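PDB 5THE: piwi domain-containing protein from Vanderwaltozyma polyspora, which probably binds RNA as a budding-yeast Argonaute and is represented here by its C-terminal lobe, which includes the Piwi domain. Local coordinates for residues G52-H55 against E56-K59; M103-F106 against A107-K111; Q372-G375 against G376-Y379. One frame throughout, in Å; residues are numbered along the deposited sequence.

In the fold
The three contacts illustrate how side chains a few residues apart fix short pieces of one chain in three separate places. Interactions 1 and 2 are partly buried, within about 9 and 8 Å of the bound RNA at their nearest atoms; interaction 3 lies at the surface, about 30 Å from it. No two share an element: residues 52-59 form a loop turn, residues 103-111 belong to helix 95-111, and interaction 3 sits at the exit from helix 351-373. Water and carboxylates dominate interaction 1. Interaction 2 sets a salt bridge beside an aromatic contact on a helix packed against strand 77-85 and helix 228-241, whereas interaction 3 relies on one neutral amide and two glycines.

Interaction 1 (G52-H55 against E56-K59); sequences GTKH and EESK
Glu-56 folds its carboxylate back against the residues that precede it, and Glu-56 CD lies 3.6 Å from Lys-54 CA. The torsions explain the reversal: CG sits between the backbone N and the carbonyl carbon (chi1 67°), and the chain then bends at chi2 (-79°). Each carboxylate oxygen accepts a hydrogen bond from a water. Water 1 joins OE2 to the backbone N atoms of Gly-52 and Lys-54, and water 2, 2.7 Å from Glu-56 OE1, joins it to the N atoms of Thr-53 and His-55. One buried carboxylate thus gathers four successive amides through two waters, while the same side chain also touches Ala-412 and Ser-415 of strand 410-415.

Glu-57 starts the backbone pattern of a short 3-10 turn in the loop between strands 43-44 and 77-85, Glu-57 N bonding to Lys-54 O at 3.1 Å. Its extended side chain runs alongside that of Lys-54 in the same direction, with Lys-54 CG 3.7 Å from Glu-57 OE1. The salt bridge itself is weak: Lys-54 NZ stands 3.5 Å from Glu-57 OE1. Waters 3 and 4, each only weakly bonded to Lys-54 NZ, donate to Glu-57 OE2 and OE1 respectively.

Ser-58 grips His-55 O twice. Ser-58 N is 3.2 Å from His-55 O and lies above the carbonyl plane, whereas Ser-58 OG, 2.9 Å from that oxygen, donates from almost straight beyond the C=O. OG also lies over one face of the His-55 ring, whose NE2 bonds to Lys-47 O and which meets the ring of Tyr-46.

Lys-59 continues the turn with Lys-59 N bonded to Glu-56 O at 3.1 Å, and its fully extended side chain carries NZ away to the carbonyl oxygens of Pro-421 and Leu-32.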
loop_
_atom_site.group_PDB
_atom_site.type_symbol
_atom_site.label_atom_id
_atom_site.label_comp_id
_atom_site.label_asym_id
_atom_site.label_seq_id
_atom_site.Cartn_x
_atom_site.Cartn_y
_atom_site.Cartn_z
ATOM N N GLY A 52 -16.387 -18.261 -21.321
ATOM C CA GLY A 52 -17.190 -19.460 -21.257
ATOM C C GLY A 52 -16.645 -20.541 -20.353
ATOM O O GLY A 52 -17.388 -21.449 -19.968
ATOM N N THR A 53 -15.358 -20.476 -20.005
ATOM C CA THR A 53 -14.763 -21.453 -19.098
ATOM C C THR A 53 -14.195 -20.796 -17.849
ATOM O O THR A 53 -13.418 -21.429 -17.125
ATOM C CB THR A 53 -13.670 -22.258 -19.802
ATOM O OG1 THR A 53 -12.591 -21.380 -20.150
ATOM C CG2 THR A 53 -14.220 -22.900 -21.063
ATOM N N LYS A 54 -14.568 -19.546 -17.583
ATOM C CA LYS A 54 -14.092 -18.771 -16.437
ATOM C C LYS A 54 -12.577 -18.570 -16.459
ATOM O O LYS A 54 -11.976 -18.237 -15.432
ATOM C CB LYS A 54 -14.529 -19.405 -15.109
ATOM C CG LYS A 54 -16.051 -19.350 -14.842
ATOM C CD LYS A 54 -16.362 -19.996 -13.488
ATOM C CE LYS A 54 -17.855 -20.103 -13.222
ATOM N NZ LYS A 54 -18.482 -18.789 -12.965
ATOM N N HIS A 55 -11.940 -18.753 -17.614
ATOM C CA HIS A 55 -10.531 -18.398 -17.728
ATOM C C HIS A 55 -10.313 -16.950 -17.301
ATOM O O HIS A 55 -9.320 -16.632 -16.642
ATOM C CB HIS A 55 -10.047 -18.632 -19.161
ATOM C CG HIS A 55 -8.601 -18.295 -19.381
ATOM N ND1 HIS A 55 -7.572 -19.068 -18.890
ATOM C CD2 HIS A 55 -8.016 -17.272 -20.047
ATOM C CE1 HIS A 55 -6.417 -18.535 -19.243
ATOM N NE2 HIS A 55 -6.658 -17.445 -19.947
ATOM N N GLU A 56 -11.275 -16.072 -17.612
ATOM C CA GLU A 56 -11.109 -14.644 -17.369
ATOM C C GLU A 56 -10.990 -14.316 -15.883
ATOM O O GLU A 56 -10.393 -13.297 -15.524
ATOM C CB GLU A 56 -12.282 -13.876 -17.979
ATOM C CG GLU A 56 -13.618 -14.152 -17.305
ATOM C CD GLU A 56 -14.253 -15.460 -17.725
ATOM O OE1 GLU A 56 -13.698 -16.144 -18.615
ATOM O OE2 GLU A 56 -15.320 -15.802 -17.159
ATOM N N GLU A 57 -11.544 -15.150 -15.002
ATOM C CA GLU A 57 -11.522 -14.801 -13.585
ATOM C C GLU A 57 -10.133 -14.887 -12.995
ATOM O O GLU A 57 -9.942 -14.476 -11.846
ATOM C CB GLU A 57 -12.480 -15.690 -12.800
ATOM C CG GLU A 57 -13.865 -15.692 -13.413
ATOM C CD GLU A 57 -14.909 -16.312 -12.513
ATOM O OE1 GLU A 57 -16.102 -16.232 -12.859
ATOM O OE2 GLU A 57 -14.536 -16.886 -11.474
ATOM N N SER A 58 -9.163 -15.363 -13.763
ATOM C CA SER A 58 -7.792 -15.462 -13.302
ATOM C C SER A 58 -6.969 -14.224 -13.636
ATOM O O SER A 58 -5.867 -14.085 -13.114
ATOM C CB SER A 58 -7.123 -16.718 -13.897
ATOM O OG SER A 58 -6.790 -16.547 -15.261
ATOM N N LYS A 59 -7.463 -13.328 -14.490
ATOM C CA LYS A 59 -6.730 -12.092 -14.745
ATOM C C LYS A 59 -6.711 -11.241 -13.473
ATOM O O LYS A 59 -7.763 -10.933 -12.906
ATOM C CB LYS A 59 -7.359 -11.308 -15.891
ATOM C CG LYS A 59 -6.480 -10.124 -16.320
ATOM C CD LYS A 59 -7.099 -9.350 -17.483
ATOM C CE LYS A 59 -6.151 -8.261 -17.962
ATOM N NZ LYS A 59 -6.772 -7.421 -19.045
HETATM O O HOH W 1 -16.529 -17.787 -18.462
HETATM O O HOH W 2 -13.467 -18.363 -20.204
HETATM O O HOH W 3 -16.314 -18.523 -10.318
HETATM O O HOH W 4 -18.360 -16.029 -11.802
#

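Interaction 2 (M103-F106 against A107-K111); sequences MDKF and ASDVK
Lys-105 reaches Asp-109 because its CG lies opposite the backbone N (chi1 170°) and its chain then bends at chi2 (90°) and again at chi4, which swings the ammonium forward over the next helical turn. Both residues belong to helix 95-111, which connects the parallel strands 77-85 and 117-118 in a beta-alpha-beta unit, consistent with the Rossmann-like MID domain of Argonautes.

The two side chains cross at a slant, and the salt bridge runs from Lys-105 NZ to Asp-109 OD2. Its modelled length of 2.5 Å is unusually short, so the exact value is doubtful. Asp-109 OD1 is 3.2 Å from Lys-105 NZ. Each group has a second partner: Lys-105 NZ bonds to Asn-226 O, and Asp-109 OD2 accepts from Asn-231 ND2 of helix 228-241. With an alanine here the ammonium is gone, and the buried Asp-109 carboxylate would probably keep the neutral Asn-231 amide but lose its charged mate. The ordinary helical bond from Asp-109 N to Lys-105 O, 2.8 Å, joins the same two residues.

On the inner side of the helix, Phe-106 and Val-110 repeat the four-residue spacing with apolar groups. They pack among Leu-79 of strand 77-85, Phe-117 of strand 117-118, and Met-238 and Val-235 of helix 228-241. Val-110 CG1 covers one face of the Phe-106 ring in a CH-pi contact, 3.9 Å from the ring centroid and 18° off its normal, and is nearest to the ring atoms CE1 and CZ.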
loop_
_atom_site.group_PDB
_atom_site.type_symbol
_atom_site.label_atom_id
_atom_site.label_comp_id
_atom_site.label_asym_id
_atom_site.label_seq_id
_atom_site.Cartn_x
_atom_site.Cartn_y
_atom_site.Cartn_z
ATOM N N MET A 103 0.362 -22.443 15.800
ATOM C CA MET A 103 1.685 -21.902 15.518
ATOM C C MET A 103 2.524 -22.903 14.739
ATOM O O MET A 103 3.296 -22.525 13.849
ATOM C CB MET A 103 2.391 -21.530 16.825
ATOM C CG MET A 103 1.783 -20.324 17.541
ATOM S SD MET A 103 1.770 -18.846 16.511
ATOM C CE MET A 103 3.506 -18.388 16.586
ATOM N N ASP A 104 2.375 -24.186 15.052
ATOM C CA ASP A 104 3.151 -25.198 14.350
ATOM C C ASP A 104 2.654 -25.384 12.926
ATOM O O ASP A 104 3.453 -25.521 11.989
ATOM C CB ASP A 104 3.094 -26.522 15.106
ATOM C CG ASP A 104 4.040 -27.549 14.527
ATOM O OD1 ASP A 104 5.245 -27.460 14.831
ATOM O OD2 ASP A 104 3.588 -28.426 13.764
ATOM N N LYS A 105 1.337 -25.415 12.746
ATOM C CA LYS A 105 0.792 -25.507 11.400
ATOM C C LYS A 105 1.163 -24.272 10.583
ATOM O O LYS A 105 1.493 -24.378 9.396
ATOM C CB LYS A 105 -0.722 -25.695 11.477
ATOM C CG LYS A 105 -1.460 -25.566 10.157
ATOM C CD LYS A 105 -1.569 -26.886 9.435
ATOM C CE LYS A 105 -2.690 -26.839 8.404
ATOM N NZ LYS A 105 -2.721 -25.558 7.646
ATOM N N PHE A 106 1.124 -23.092 11.208
ATOM C CA PHE A 106 1.542 -21.872 10.526
ATOM C C PHE A 106 2.975 -21.986 10.009
ATOM O O PHE A 106 3.237 -21.760 8.820
ATOM C CB PHE A 106 1.414 -20.665 11.462
ATOM C CG PHE A 106 1.849 -19.376 10.830
ATOM C CD1 PHE A 106 0.995 -18.681 9.994
ATOM C CD2 PHE A 106 3.122 -18.873 11.052
ATOM C CE1 PHE A 106 1.396 -17.485 9.393
ATOM C CE2 PHE A 106 3.537 -17.687 10.457
ATOM C CZ PHE A 106 2.671 -16.989 9.630
ATOM N N ALA A 107 3.921 -22.334 10.893
ATOM C CA ALA A 107 5.320 -22.394 10.488
ATOM C C ALA A 107 5.512 -23.346 9.306
ATOM O O ALA A 107 6.194 -23.013 8.329
ATOM C CB ALA A 107 6.200 -22.806 11.666
ATOM N N SER A 108 4.898 -24.527 9.359
ATOM C CA SER A 108 5.128 -25.479 8.274
ATOM C C SER A 108 4.387 -25.061 7.011
ATOM O O SER A 108 4.899 -25.242 5.901
ATOM C CB SER A 108 4.737 -26.892 8.703
ATOM O OG SER A 108 3.367 -26.962 9.024
ATOM N N ASP A 109 3.188 -24.483 7.153
ATOM C CA ASP A 109 2.482 -23.935 5.995
ATOM C C ASP A 109 3.349 -22.932 5.237
ATOM O O ASP A 109 3.492 -23.013 4.012
ATOM C CB ASP A 109 1.180 -23.260 6.432
ATOM C CG ASP A 109 0.020 -24.235 6.569
ATOM O OD1 ASP A 109 0.177 -25.415 6.203
ATOM O OD2 ASP A 109 -1.067 -23.804 7.028
ATOM N N VAL A 110 3.936 -21.975 5.950
ATOM C CA VAL A 110 4.579 -20.852 5.279
ATOM C C VAL A 110 6.006 -21.188 4.873
ATOM O O VAL A 110 6.570 -20.499 4.011
ATOM C CB VAL A 110 4.536 -19.567 6.135
ATOM C CG1 VAL A 110 3.098 -19.273 6.570
ATOM C CG2 VAL A 110 5.450 -19.653 7.348
ATOM N N LYS A 111 6.586 -22.248 5.442
ATOM C CA LYS A 111 7.863 -22.745 4.946
ATOM C C LYS A 111 7.798 -23.011 3.450
ATOM O O LYS A 111 8.750 -22.719 2.721
ATOM C CB LYS A 111 8.269 -24.013 5.702
ATOM C CG LYS A 111 9.758 -24.333 5.566
ATOM C CD LYS A 111 10.155 -25.636 6.258
ATOM C CE LYS A 111 11.675 -25.792 6.270
ATOM N NZ LYS A 111 12.351 -24.560 6.794
#

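Interaction 3 (Q372-G375 against G376-Y379); sequences QLNG and GNKY
An Asx turn follows the C-terminal end of helix 351-373, where the chain in the Piwi domain, a member of the RNase H clan, leaves the helix for the loop leading to strand 383-389. Asn-374, the first residue to leave helical backbone angles, holds it from its side chain. Asn-374 OD1 accepts from Asn-377 N at 2.8 Å in a nearly straight bond (165° at the hydrogen), with the donor above the carbonyl plane. Asn-374 OD1 also accepts from Gly-376 N, 3.0 Å away, in a weak, more bent bond; this one defines the Asx turn, although the bond to Asn-377 is the stronger.

The other half of the amide is engaged as well. Asn-374 ND2 donates to Asn-377 O over 2.9 Å, and that oxygen lies almost in the plane of the amide. CG is placed between the backbone N and the carbonyl carbon (chi1 63°), a position that turns the amide forward over the loop it holds. Asn-377 CB, 3.7 Å from Asn-374 ND2, packs next to it.

Gly-375 and Gly-376 both have positive phi values, at which a beta carbon would jam against the preceding carbonyl oxygen, so the tight bend depends on their lack of side chains. Beyond the turn, Tyr-379 rests on Leu-335 and on Leu-324 of helix 320-329, and its OH bonds to Pro-336 O. Asn-374 also touches Leu-335.

With three bonds, one of them weak, shared between OD1 and ND2, the amide is fixed in its flip as well as its position: exchanging the oxygen and the nitrogen would set donor against donor and acceptor against acceptor at Asn-377.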
loop_
_atom_site.group_PDB
_atom_site.type_symbol
_atom_site.label_atom_id
_atom_site.label_comp_id
_atom_site.label_asym_id
_atom_site.label_seq_id
_atom_site.Cartn_x
_atom_site.Cartn_y
_atom_site.Cartn_z
ATOM N N GLN A 372 22.810 17.831 -0.741
ATOM C CA GLN A 372 23.284 17.299 0.532
ATOM C C GLN A 372 23.681 15.832 0.409
ATOM O O GLN A 372 24.541 15.361 1.158
ATOM C CB GLN A 372 22.213 17.468 1.611
ATOM C CG GLN A 372 21.736 18.901 1.822
ATOM C CD GLN A 372 20.542 18.984 2.764
ATOM O OE1 GLN A 372 20.004 17.964 3.194
ATOM N NE2 GLN A 372 20.124 20.200 3.085
ATOM N N LEU A 373 23.081 15.102 -0.531
ATOM C CA LEU A 373 23.294 13.664 -0.639
ATOM C C LEU A 373 24.219 13.249 -1.778
ATOM O O LEU A 373 24.832 12.183 -1.688
ATOM C CB LEU A 373 21.949 12.943 -0.824
ATOM C CG LEU A 373 20.862 13.147 0.227
ATOM C CD1 LEU A 373 19.555 12.519 -0.249
ATOM C CD2 LEU A 373 21.300 12.527 1.539
ATOM N N ASN A 374 24.327 14.028 -2.858
ATOM C CA ASN A 374 25.073 13.602 -4.041
ATOM C C ASN A 374 26.474 14.210 -4.108
ATOM O O ASN A 374 27.116 14.167 -5.170
ATOM C CB ASN A 374 24.283 13.936 -5.322
ATOM C CG ASN A 374 24.065 15.445 -5.508
ATOM O OD1 ASN A 374 24.712 16.259 -4.858
ATOM N ND2 ASN A 374 23.152 15.812 -6.393
ATOM N N GLY A 375 26.945 14.802 -3.010
ATOM C CA GLY A 375 28.247 15.429 -2.980
ATOM C C GLY A 375 28.265 16.881 -3.408
ATOM O O GLY A 375 29.350 17.411 -3.688
ATOM N N GLY A 376 27.100 17.528 -3.488
ATOM C CA GLY A 376 26.997 18.942 -3.766
ATOM C C GLY A 376 26.666 19.320 -5.196
ATOM O O GLY A 376 27.060 20.401 -5.639
ATOM N N ASN A 377 25.961 18.476 -5.934
ATOM C CA ASN A 377 25.607 18.779 -7.308
ATOM C C ASN A 377 24.146 19.201 -7.393
ATOM O O ASN A 377 23.299 18.739 -6.618
ATOM C CB ASN A 377 25.856 17.574 -8.219
ATOM C CG ASN A 377 27.297 17.073 -8.141
ATOM O OD1 ASN A 377 28.235 17.868 -8.050
ATOM N ND2 ASN A 377 27.473 15.756 -8.173
ATOM N N LYS A 378 23.871 20.089 -8.352
ATOM C CA LYS A 378 22.511 20.512 -8.653
ATOM C C LYS A 378 21.626 19.298 -8.887
ATOM O O LYS A 378 22.037 18.334 -9.530
ATOM C CB LYS A 378 22.519 21.405 -9.897
ATOM C CG LYS A 378 21.205 22.103 -10.169
ATOM C CD LYS A 378 21.318 22.938 -11.427
ATOM C CE LYS A 378 20.126 23.868 -11.570
ATOM N NZ LYS A 378 20.290 24.729 -12.776
ATOM N N TYR A 379 20.414 19.341 -8.353
ATOM C CA TYR A 379 19.496 18.208 -8.461
ATOM C C TYR A 379 18.098 18.721 -8.773
ATOM O O TYR A 379 17.455 19.348 -7.923
ATOM C CB TYR A 379 19.498 17.377 -7.179
ATOM C CG TYR A 379 18.658 16.140 -7.276
ATOM C CD1 TYR A 379 18.932 15.169 -8.232
ATOM C CD2 TYR A 379 17.599 15.925 -6.399
ATOM C CE1 TYR A 379 18.162 14.031 -8.335
ATOM C CE2 TYR A 379 16.829 14.775 -6.482
ATOM C CZ TYR A 379 17.121 13.830 -7.453
ATOM O OH TYR A 379 16.349 12.688 -7.550
#